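Local coordinates for flagellar basal body protein (Helicobacter pylori, PDB 5NPY) that probably forms part of the flagellar hook, the curved segment that in bacterial flagella joins the rotary motor to the filament, at residues G85-M89 with D481-E485; K331-N335 with R347-I352; T427-K431 with D455-L459; E486-I490 with P501-I505. Residues are numbered along the deposited sequence.

In the fold
The four contacts are spread along an elongated, beta-rich chain. Contacts 1 and 4 lie together near one end, about 9 Å apart centre to centre, and touch through M89 on I505 and M482 and I484 on I490. They share the mixed sheet in which strands 477-484, 489-494 and 499-509 are successive neighbours. Contact 2 lies on the other side of the chain's centre, about 70 Å from contact 1 between centres. Contact 3 falls between, its centre about 33 Å from that of contact 2 and 45 Å from that of contact 1, and shares a large antiparallel sheet with contact 2. Contacts 2 and 3 are nested within the loop closed by contact 1, which joins early and late parts of the modelled chain.

Contact 1: residues G85-M89 with D481-E485; sequences GEFHM and DMRIE
A type I turn from G85 to H88 leads residues 85-89 into the strand that includes M89, while residues 481-484 are extended. The short axes of 87-89 and 481-484 approach to 10.0 Å and cross at -29°, with E86 opposite M482 and F87 opposite I484 (CA-CA 8.3 and 8.7 Å). The backbones do not pair; side chains reach across, one onto the E86 carbonyl. M482 is the main bump: chi1 and chi2 both t and chi3 p send its methyl into the hollow between the turn backbone and the F87 ring. M482 CE lies 3.1 Å from E86 O and 3.5 Å from F87 CE1, and sits over the ring face, 3.8 Å from its centroid, a Met-aromatic contact with a CH-pi component. F87, with chi1 m, turns its ring into the gap and also meets I484, CD1 to CD1 4.2 Å. Beside F87, M89 (chi1 p) brings its CE to 3.7 Å from I484 CD1. The E86 carboxylate pairs with K560, and F128 of strand 127-130 backs F87. The spacing and crossing are as in face-to-face packing of two beta sheets, here the antiparallel sheet of strand 87-93 on the mixed sheet of strand 477-484.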
loop_
_atom_site.group_PDB
_atom_site.type_symbol
_atom_site.label_atom_id
_atom_site.label_comp_id
_atom_site.label_asym_id
_atom_site.label_seq_id
_atom_site.Cartn_x
_atom_site.Cartn_y
_atom_site.Cartn_z
ATOM N N GLY A 85 -38.113 13.894 -3.947
ATOM C CA GLY A 85 -37.672 12.925 -4.938
ATOM C C GLY A 85 -36.176 12.801 -5.160
ATOM O O GLY A 85 -35.430 13.776 -4.996
ATOM N N GLU A 86 -35.727 11.601 -5.557
ATOM C CA GLU A 86 -34.294 11.315 -5.600
ATOM C C GLU A 86 -33.570 12.101 -6.692
ATOM O O GLU A 86 -32.378 12.397 -6.549
ATOM C CB GLU A 86 -34.061 9.816 -5.777
ATOM C CG GLU A 86 -34.093 9.049 -4.463
ATOM C CD GLU A 86 -32.938 9.410 -3.533
ATOM O OE1 GLU A 86 -31.892 8.723 -3.583
ATOM O OE2 GLU A 86 -33.076 10.379 -2.752
ATOM N N PHE A 87 -34.260 12.462 -7.773
ATOM C CA PHE A 87 -33.629 13.210 -8.854
ATOM C C PHE A 87 -34.276 14.577 -9.073
ATOM O O PHE A 87 -34.075 15.203 -10.122
ATOM C CB PHE A 87 -33.635 12.380 -10.138
ATOM C CG PHE A 87 -32.700 11.215 -10.091
ATOM C CD1 PHE A 87 -31.336 11.400 -10.252
ATOM C CD2 PHE A 87 -33.176 9.936 -9.859
ATOM C CE1 PHE A 87 -30.462 10.329 -10.205
ATOM C CE2 PHE A 87 -32.311 8.858 -9.806
ATOM C CZ PHE A 87 -30.947 9.053 -9.978
ATOM N N HIS A 88 -35.041 15.064 -8.105
ATOM C CA HIS A 88 -35.528 16.432 -8.205
ATOM C C HIS A 88 -34.378 17.395 -7.957
ATOM O O HIS A 88 -33.598 17.215 -7.018
ATOM C CB HIS A 88 -36.675 16.662 -7.222
ATOM C CG HIS A 88 -37.926 15.935 -7.604
ATOM N ND1 HIS A 88 -39.005 15.802 -6.759
ATOM C CD2 HIS A 88 -38.262 15.293 -8.749
ATOM C CE1 HIS A 88 -39.956 15.119 -7.371
ATOM N NE2 HIS A 88 -39.530 14.795 -8.579
ATOM N N MET A 89 -34.253 18.404 -8.816
ATOM C CA MET A 89 -33.146 19.343 -8.712
ATOM C C MET A 89 -33.546 20.665 -9.346
ATOM O O MET A 89 -34.535 20.751 -10.080
ATOM C CB MET A 89 -31.873 18.793 -9.377
ATOM C CG MET A 89 -32.048 18.422 -10.855
ATOM S SD MET A 89 -30.568 17.646 -11.546
ATOM C CE MET A 89 -30.735 15.980 -10.902
ATOM N N ASP A 481 -26.259 5.530 -0.452
ATOM C CA ASP A 481 -26.931 6.797 -0.690
ATOM C C ASP A 481 -26.349 7.413 -1.952
ATOM O O ASP A 481 -25.342 6.945 -2.486
ATOM C CB ASP A 481 -26.792 7.743 0.514
ATOM C CG ASP A 481 -25.398 8.345 0.633
ATOM O OD1 ASP A 481 -25.241 9.546 0.317
ATOM O OD2 ASP A 481 -24.463 7.619 1.039
ATOM N N MET A 482 -26.998 8.467 -2.434
ATOM C CA MET A 482 -26.578 9.125 -3.663
ATOM C C MET A 482 -26.387 10.617 -3.424
ATOM O O MET A 482 -27.222 11.268 -2.782
ATOM C CB MET A 482 -27.590 8.898 -4.801
ATOM C CG MET A 482 -27.417 9.864 -5.989
ATOM S SD MET A 482 -28.552 9.590 -7.371
ATOM C CE MET A 482 -30.006 10.433 -6.745
ATOM N N ARG A 483 -25.285 11.150 -3.943
ATOM C CA ARG A 483 -24.975 12.568 -3.864
ATOM C C ARG A 483 -25.009 13.179 -5.256
ATOM O O ARG A 483 -24.618 12.538 -6.240
ATOM C CB ARG A 483 -23.599 12.822 -3.242
ATOM C CG ARG A 483 -23.378 12.143 -1.916
ATOM C CD ARG A 483 -22.799 10.753 -2.095
ATOM N NE ARG A 483 -22.544 10.125 -0.807
ATOM C CZ ARG A 483 -21.422 10.283 -0.112
ATOM N NH1 ARG A 483 -20.446 11.050 -0.593
ATOM N NH2 ARG A 483 -21.274 9.670 1.060
ATOM N N ILE A 484 -25.479 14.420 -5.322
ATOM C CA ILE A 484 -25.466 15.223 -6.534
ATOM C C ILE A 484 -24.879 16.570 -6.134
ATOM O O ILE A 484 -25.548 17.376 -5.479
ATOM C CB ILE A 484 -26.858 15.384 -7.149
ATOM C CG1 ILE A 484 -27.426 14.024 -7.560
ATOM C CG2 ILE A 484 -26.811 16.343 -8.327
ATOM C CD1 ILE A 484 -28.514 14.123 -8.640
ATOM N N GLU A 485 -23.627 16.812 -6.514
ATOM C CA GLU A 485 -22.929 18.035 -6.144
ATOM C C GLU A 485 -23.556 19.247 -6.821
ATOM O O GLU A 485 -24.360 19.137 -7.752
ATOM C CB GLU A 485 -21.449 17.953 -6.525
ATOM C CG GLU A 485 -20.633 17.170 -5.528
ATOM C CD GLU A 485 -20.999 17.532 -4.103
ATOM O OE1 GLU A 485 -20.810 18.708 -3.719
ATOM O OE2 GLU A 485 -21.498 16.645 -3.379
#

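Contact 2: residues K331-N335 with R347-I352; sequences KLGLN and RDSVAI
Helix 327-332 ends at L332, and G333 (phi 68°, psi 40°) terminates it in a Schellman motif before L334 and N335 run on as loop. Across from it, residues 347-351 are extended, and G333 CA lies 4.9 Å from S349 CA. The L332 carbonyl accepts V350 N at 3.0 Å; K331 O is taken by N234. R347 (chi1 t, chi2 p) donates from NH2 to N335 O at 3.0 Å and weakly from NE to N335 O at 3.4 Å. G333 O lies over a face of the guanidinium, 3.1 Å from R347 NH2, at an angle too poor for a hydrogen bond. A helix C-terminus is thus docked on strand 346-364 of the large antiparallel sheet. An ideal CB at G333 would come tight against V350 CG1, so shape as well as positive phi favours glycine. S349 OG donates to V350 O at 2.6 Å and takes L310 N. On the apolar side, L334 CD2 lies 3.4 Å from S349 N, and L332 CD2 meets I352 CD1 at 3.4 Å.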
loop_
_atom_site.group_PDB
_atom_site.type_symbol
_atom_site.label_atom_id
_atom_site.label_comp_id
_atom_site.label_asym_id
_atom_site.label_seq_id
_atom_site.Cartn_x
_atom_site.Cartn_y
_atom_site.Cartn_z
ATOM N N LYS A 331 27.427 -6.911 26.444
ATOM C CA LYS A 331 26.082 -7.019 25.942
ATOM C C LYS A 331 25.576 -8.415 25.727
ATOM O O LYS A 331 24.459 -8.686 25.972
ATOM C CB LYS A 331 25.987 -6.285 24.637
ATOM C CG LYS A 331 25.945 -4.802 24.758
ATOM C CD LYS A 331 24.679 -4.381 25.384
ATOM C CE LYS A 331 24.723 -2.912 25.666
ATOM N NZ LYS A 331 23.992 -2.663 26.909
ATOM N N LEU A 332 26.436 -9.285 25.263
ATOM C CA LEU A 332 26.101 -10.636 24.998
ATOM C C LEU A 332 26.302 -11.563 26.168
ATOM O O LEU A 332 25.944 -12.691 26.086
ATOM C CB LEU A 332 26.968 -11.134 23.868
ATOM C CG LEU A 332 26.652 -10.546 22.521
ATOM C CD1 LEU A 332 27.806 -10.640 21.556
ATOM C CD2 LEU A 332 25.382 -11.119 21.949
ATOM N N GLY A 333 26.881 -11.093 27.249
ATOM C CA GLY A 333 27.160 -11.959 28.358
ATOM C C GLY A 333 28.236 -12.971 28.021
ATOM O O GLY A 333 28.159 -14.103 28.398
ATOM N N LEU A 334 29.246 -12.536 27.312
ATOM C CA LEU A 334 30.308 -13.397 26.925
ATOM C C LEU A 334 31.629 -12.994 27.548
ATOM O O LEU A 334 32.663 -13.398 27.097
ATOM C CB LEU A 334 30.419 -13.394 25.423
ATOM C CG LEU A 334 29.471 -14.295 24.641
ATOM C CD1 LEU A 334 29.728 -14.169 23.159
ATOM C CD2 LEU A 334 29.557 -15.743 25.073
ATOM N N ASN A 335 31.580 -12.193 28.595
ATOM C CA ASN A 335 32.758 -11.725 29.287
ATOM C C ASN A 335 33.523 -12.798 29.986
ATOM O O ASN A 335 32.974 -13.538 30.743
ATOM C CB ASN A 335 32.323 -10.803 30.391
ATOM C CG ASN A 335 32.083 -9.427 29.917
ATOM O OD1 ASN A 335 32.628 -9.035 28.928
ATOM N ND2 ASN A 335 31.288 -8.680 30.632
ATOM N N ARG A 347 31.757 -21.389 27.009
ATOM C CA ARG A 347 31.294 -20.083 27.475
ATOM C C ARG A 347 30.150 -19.627 26.578
ATOM O O ARG A 347 30.350 -19.414 25.379
ATOM C CB ARG A 347 32.439 -19.061 27.471
ATOM C CG ARG A 347 32.044 -17.623 27.777
ATOM C CD ARG A 347 31.234 -17.508 29.057
ATOM N NE ARG A 347 31.191 -16.147 29.607
ATOM C CZ ARG A 347 30.132 -15.648 30.244
ATOM N NH1 ARG A 347 29.049 -16.396 30.376
ATOM N NH2 ARG A 347 30.135 -14.411 30.733
ATOM N N ASP A 348 28.965 -19.460 27.168
ATOM C CA ASP A 348 27.715 -19.249 26.446
ATOM C C ASP A 348 27.136 -17.864 26.709
ATOM O O ASP A 348 27.167 -17.367 27.842
ATOM C CB ASP A 348 26.672 -20.301 26.843
ATOM C CG ASP A 348 27.103 -21.710 26.501
ATOM O OD1 ASP A 348 28.063 -21.863 25.717
ATOM O OD2 ASP A 348 26.479 -22.662 27.012
ATOM N N SER A 349 26.568 -17.267 25.666
ATOM C CA SER A 349 25.966 -15.947 25.764
ATOM C C SER A 349 24.561 -16.047 26.358
ATOM O O SER A 349 24.035 -17.142 26.595
ATOM C CB SER A 349 25.894 -15.296 24.390
ATOM O OG SER A 349 24.767 -15.801 23.695
ATOM N N VAL A 350 23.941 -14.879 26.581
ATOM C CA VAL A 350 22.510 -14.779 26.854
ATOM C C VAL A 350 21.804 -14.999 25.524
ATOM O O VAL A 350 22.457 -15.050 24.476
ATOM C CB VAL A 350 22.117 -13.425 27.490
ATOM C CG1 VAL A 350 22.875 -13.198 28.809
ATOM C CG2 VAL A 350 22.384 -12.291 26.525
ATOM N N ALA A 351 20.478 -15.141 25.550
ATOM C CA ALA A 351 19.733 -15.387 24.324
ATOM C C ALA A 351 19.711 -14.141 23.447
ATOM O O ALA A 351 19.756 -13.005 23.933
ATOM C CB ALA A 351 18.304 -15.843 24.635
ATOM N N ILE A 352 19.616 -14.378 22.142
ATOM C CA ILE A 352 19.839 -13.381 21.103
ATOM C C ILE A 352 18.509 -13.044 20.448
ATOM O O ILE A 352 17.696 -13.943 20.189
ATOM C CB ILE A 352 20.847 -13.911 20.058
ATOM C CG1 ILE A 352 22.212 -14.128 20.697
ATOM C CG2 ILE A 352 20.953 -12.993 18.867
ATOM C CD1 ILE A 352 22.588 -13.043 21.679
#

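Contact 3: residues T427-K431 with D455-L459; sequences THKMK and DSSDL
A histidine-carboxylate hydrogen bond marks one end of this contact: H428 ND1 donates to D458 OD1 at 3.0 Å, the oxygen lying near the plane of the imidazole at its edge. H428 chi1 is m and D458 chi1 is p, which bring the two groups together. Between the backbones there is a single bridge, K429 with S457 (CA-CA 4.7 Å), flanked by D458 N to H428 O at 3.3 Å and M430 N to S456 O at 3.0 Å. CA-H...O contacts fill in, S457 CA to H428 O at 3.1 Å and K429 CA to S456 O at 3.5 Å. The bridge thus fastens the loop between strands 442-447 and 465-471 to the residues leading into strand 430-431, an edge of the large antiparallel sheet. K429 points its CA-CB bond away, but its end folds back, so that NZ makes a salt bridge, with a weak hydrogen bond, to D455 OD2 at 3.3 Å. At one end M430 CB rests 3.8 Å from S456 CB; near the histidine, L459 CD2 lies 3.8 Å from H428 CB. S456 OG and S457 OG are held by L448 and N198, respectively.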
loop_
_atom_site.group_PDB
_atom_site.type_symbol
_atom_site.label_atom_id
_atom_site.label_comp_id
_atom_site.label_asym_id
_atom_site.label_seq_id
_atom_site.Cartn_x
_atom_site.Cartn_y
_atom_site.Cartn_z
ATOM N N THR A 427 19.182 9.503 1.296
ATOM C CA THR A 427 17.728 9.466 1.357
ATOM C C THR A 427 17.318 8.172 2.029
ATOM O O THR A 427 17.946 7.135 1.841
ATOM C CB THR A 427 17.123 9.479 -0.042
ATOM O OG1 THR A 427 16.887 8.119 -0.442
ATOM C CG2 THR A 427 18.090 10.136 -1.043
ATOM N N HIS A 428 16.247 8.187 2.797
ATOM C CA HIS A 428 15.968 6.941 3.493
ATOM C C HIS A 428 14.942 6.075 2.771
ATOM O O HIS A 428 14.205 5.333 3.415
ATOM C CB HIS A 428 15.590 7.253 4.932
ATOM C CG HIS A 428 16.763 7.754 5.711
ATOM N ND1 HIS A 428 17.536 6.931 6.501
ATOM C CD2 HIS A 428 17.364 8.968 5.731
ATOM C CE1 HIS A 428 18.528 7.632 7.020
ATOM N NE2 HIS A 428 18.448 8.869 6.564
ATOM N N LYS A 429 14.927 6.118 1.434
ATOM C CA LYS A 429 13.938 5.380 0.648
ATOM C C LYS A 429 14.349 3.929 0.498
ATOM O O LYS A 429 15.536 3.616 0.374
ATOM C CB LYS A 429 13.755 5.998 -0.738
ATOM C CG LYS A 429 13.441 7.507 -0.748
ATOM C CD LYS A 429 12.075 7.840 -0.137
ATOM C CE LYS A 429 11.720 9.299 -0.373
ATOM N NZ LYS A 429 10.513 9.724 0.394
ATOM N N MET A 430 13.357 3.045 0.508
ATOM C CA MET A 430 13.589 1.615 0.344
ATOM C C MET A 430 14.027 1.264 -1.082
ATOM O O MET A 430 13.537 1.829 -2.061
ATOM C CB MET A 430 12.315 0.832 0.691
ATOM C CG MET A 430 12.504 -0.684 0.790
ATOM S SD MET A 430 10.980 -1.686 0.847
ATOM C CE MET A 430 10.864 -1.815 2.674
ATOM N N LYS A 431 14.891 0.245 -1.179
ATOM C CA LYS A 431 15.432 -0.302 -2.428
ATOM C C LYS A 431 15.011 -1.765 -2.523
ATOM O O LYS A 431 15.533 -2.606 -1.788
ATOM C CB LYS A 431 16.959 -0.207 -2.450
ATOM C CG LYS A 431 17.573 1.167 -2.661
ATOM C CD LYS A 431 19.089 1.001 -2.861
ATOM C CE LYS A 431 19.719 2.122 -3.666
ATOM N NZ LYS A 431 19.540 1.952 -5.131
ATOM N N ASP A 455 6.267 6.590 0.233
ATOM C CA ASP A 455 7.402 5.709 0.004
ATOM C C ASP A 455 7.804 5.011 1.303
ATOM O O ASP A 455 7.664 5.570 2.399
ATOM C CB ASP A 455 8.602 6.505 -0.533
ATOM C CG ASP A 455 8.284 7.249 -1.822
ATOM O OD1 ASP A 455 7.827 6.597 -2.776
ATOM O OD2 ASP A 455 8.480 8.481 -1.886
ATOM N N SER A 456 8.323 3.788 1.171
ATOM C CA SER A 456 8.809 3.071 2.334
ATOM C C SER A 456 10.180 3.593 2.752
ATOM O O SER A 456 10.955 4.117 1.938
ATOM C CB SER A 456 8.861 1.568 2.076
ATOM O OG SER A 456 7.576 1.074 1.746
ATOM N N SER A 457 10.465 3.485 4.049
ATOM C CA SER A 457 11.632 4.161 4.593
ATOM C C SER A 457 12.149 3.420 5.811
ATOM O O SER A 457 11.469 2.565 6.380
ATOM C CB SER A 457 11.316 5.610 4.942
ATOM O OG SER A 457 10.050 5.683 5.566
ATOM N N ASP A 458 13.395 3.737 6.170
ATOM C CA ASP A 458 13.979 3.322 7.434
ATOM C C ASP A 458 14.267 4.553 8.301
ATOM O O ASP A 458 15.376 4.710 8.815
ATOM C CB ASP A 458 15.235 2.480 7.174
ATOM C CG ASP A 458 16.395 3.292 6.585
ATOM O OD1 ASP A 458 16.165 4.314 5.916
ATOM O OD2 ASP A 458 17.555 2.906 6.816
ATOM N N LEU A 459 13.265 5.430 8.468
ATOM C CA LEU A 459 13.417 6.672 9.234
ATOM C C LEU A 459 13.546 6.395 10.724
ATOM O O LEU A 459 12.694 5.725 11.317
ATOM C CB LEU A 459 12.221 7.604 9.009
ATOM C CG LEU A 459 12.038 8.242 7.632
ATOM C CD1 LEU A 459 10.704 9.013 7.515
ATOM C CD2 LEU A 459 13.241 9.114 7.281
#

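Contact 4: residues E486-I490 with P501-I505; sequences ENGVI and PVARI
I490, R504 and V489 bury the most surface where residues 486-490 meet 501-505. The turn passes through G488 (phi 79°, psi 0°), a conformation in which a CB would jam against the preceding carbonyl, and enters the strand at V489. Antiparallel register sets V489 opposite R504 as a non-hydrogen-bonded pair (CA-CA 4.2 Å) and I490 opposite A503 as a hydrogen-bonded pair (5.1 Å). I490 N donates to A503 O at 2.7 Å, while I490 O takes V502 N at 2.6 Å and, weakly, A503 N at 3.4 Å. One residue thus faces two, and V502 (phi -127°, psi -20°) leaves the regular extended conformation. The I490 side chain (chi1 m, chi2 t) brings CD1 to 3.7 Å from I505 CD1 and CG2 to 4.2 Å from V502 CG2, and packs on M482 and I484 of neighbouring strand 477-484. On the other sheet face, R504 (chi1 p) lays its guanidinium beside V489, whose CG2 is over one face, 4.0 Å from R504 CZ. R504 NH2 bonds weakly to N487 O (2.8 Å), NH1 reaches L169 O, and W546 makes a cation-pi contact. I505 N donates to G488 O at 3.1 Å; at the other end of 501-505, P501 CB meets V489 CG1 at 3.9 Å. Two residues opposite one define a classic beta bulge, here in the hairpin of strands 489-494 and 499-509.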
loop_
_atom_site.group_PDB
_atom_site.type_symbol
_atom_site.label_atom_id
_atom_site.label_comp_id
_atom_site.label_asym_id
_atom_site.label_seq_id
_atom_site.Cartn_x
_atom_site.Cartn_y
_atom_site.Cartn_z
ATOM N N GLU A 486 -23.151 20.426 -6.350
ATOM C CA GLU A 486 -23.601 21.665 -6.968
ATOM C C GLU A 486 -23.119 21.808 -8.411
ATOM O O GLU A 486 -23.573 22.722 -9.113
ATOM C CB GLU A 486 -23.149 22.868 -6.132
ATOM C CG GLU A 486 -23.782 22.944 -4.749
ATOM C CD GLU A 486 -23.652 24.323 -4.120
ATOM O OE1 GLU A 486 -24.558 24.715 -3.353
ATOM O OE2 GLU A 486 -22.649 25.017 -4.400
ATOM N N ASN A 487 -22.229 20.928 -8.867
ATOM C CA ASN A 487 -21.803 20.876 -10.257
ATOM C C ASN A 487 -22.549 19.828 -11.067
ATOM O O ASN A 487 -22.180 19.574 -12.213
ATOM C CB ASN A 487 -20.305 20.612 -10.332
ATOM C CG ASN A 487 -19.501 21.881 -10.193
ATOM O OD1 ASN A 487 -18.341 21.928 -10.579
ATOM N ND2 ASN A 487 -20.122 22.930 -9.655
ATOM N N GLY A 488 -23.583 19.212 -10.504
ATOM C CA GLY A 488 -24.318 18.192 -11.217
ATOM C C GLY A 488 -23.654 16.841 -11.251
ATOM O O GLY A 488 -24.225 15.906 -11.823
ATOM N N VAL A 489 -22.481 16.697 -10.637
ATOM C CA VAL A 489 -21.776 15.425 -10.650
ATOM C C VAL A 489 -22.472 14.450 -9.709
ATOM O O VAL A 489 -22.737 14.766 -8.541
ATOM C CB VAL A 489 -20.301 15.632 -10.274
ATOM C CG1 VAL A 489 -19.577 14.291 -10.179
ATOM C CG2 VAL A 489 -19.627 16.525 -11.306
ATOM N N ILE A 490 -22.769 13.256 -10.217
ATOM C CA ILE A 490 -23.596 12.268 -9.530
ATOM C C ILE A 490 -22.702 11.120 -9.091
ATOM O O ILE A 490 -22.141 10.402 -9.931
ATOM C CB ILE A 490 -24.728 11.760 -10.439
ATOM C CG1 ILE A 490 -25.570 12.941 -10.942
ATOM C CG2 ILE A 490 -25.576 10.675 -9.727
ATOM C CD1 ILE A 490 -26.674 12.539 -11.894
ATOM N N PRO A 501 -18.225 8.697 -8.586
ATOM C CA PRO A 501 -19.174 9.323 -9.501
ATOM C C PRO A 501 -19.535 8.354 -10.616
ATOM O O PRO A 501 -18.762 7.454 -10.952
ATOM C CB PRO A 501 -18.408 10.540 -10.026
ATOM C CG PRO A 501 -16.971 10.159 -9.885
ATOM C CD PRO A 501 -16.892 9.320 -8.653
ATOM N N VAL A 502 -20.740 8.526 -11.161
ATOM C CA VAL A 502 -21.203 7.720 -12.289
ATOM C C VAL A 502 -21.695 8.551 -13.463
ATOM O O VAL A 502 -21.761 8.029 -14.586
ATOM C CB VAL A 502 -22.307 6.736 -11.836
ATOM C CG1 VAL A 502 -21.837 5.921 -10.639
ATOM C CG2 VAL A 502 -23.593 7.485 -11.495
ATOM N N ALA A 503 -22.057 9.822 -13.268
ATOM C CA ALA A 503 -22.639 10.657 -14.314
ATOM C C ALA A 503 -22.578 12.115 -13.875
ATOM O O ALA A 503 -22.163 12.433 -12.756
ATOM C CB ALA A 503 -24.084 10.245 -14.620
ATOM N N ARG A 504 -22.979 13.006 -14.786
ATOM C CA ARG A 504 -23.314 14.376 -14.418
ATOM C C ARG A 504 -24.458 14.856 -15.290
ATOM O O ARG A 504 -24.636 14.386 -16.417
ATOM C CB ARG A 504 -22.135 15.344 -14.546
ATOM C CG ARG A 504 -21.813 15.788 -15.962
ATOM C CD ARG A 504 -20.541 16.616 -15.949
ATOM N NE ARG A 504 -20.722 17.847 -15.175
ATOM C CZ ARG A 504 -19.730 18.578 -14.680
ATOM N NH1 ARG A 504 -18.469 18.204 -14.847
ATOM N NH2 ARG A 504 -19.998 19.675 -14.000
ATOM N N ILE A 505 -25.237 15.789 -14.744
ATOM C CA ILE A 505 -26.390 16.342 -15.448
ATOM C C ILE A 505 -25.910 17.277 -16.548
ATOM O O ILE A 505 -25.100 18.182 -16.309
ATOM C CB ILE A 505 -27.318 17.078 -14.470
ATOM C CG1 ILE A 505 -27.744 16.157 -13.324
ATOM C CG2 ILE A 505 -28.551 17.617 -15.202
ATOM C CD1 ILE A 505 -28.668 15.035 -13.748
#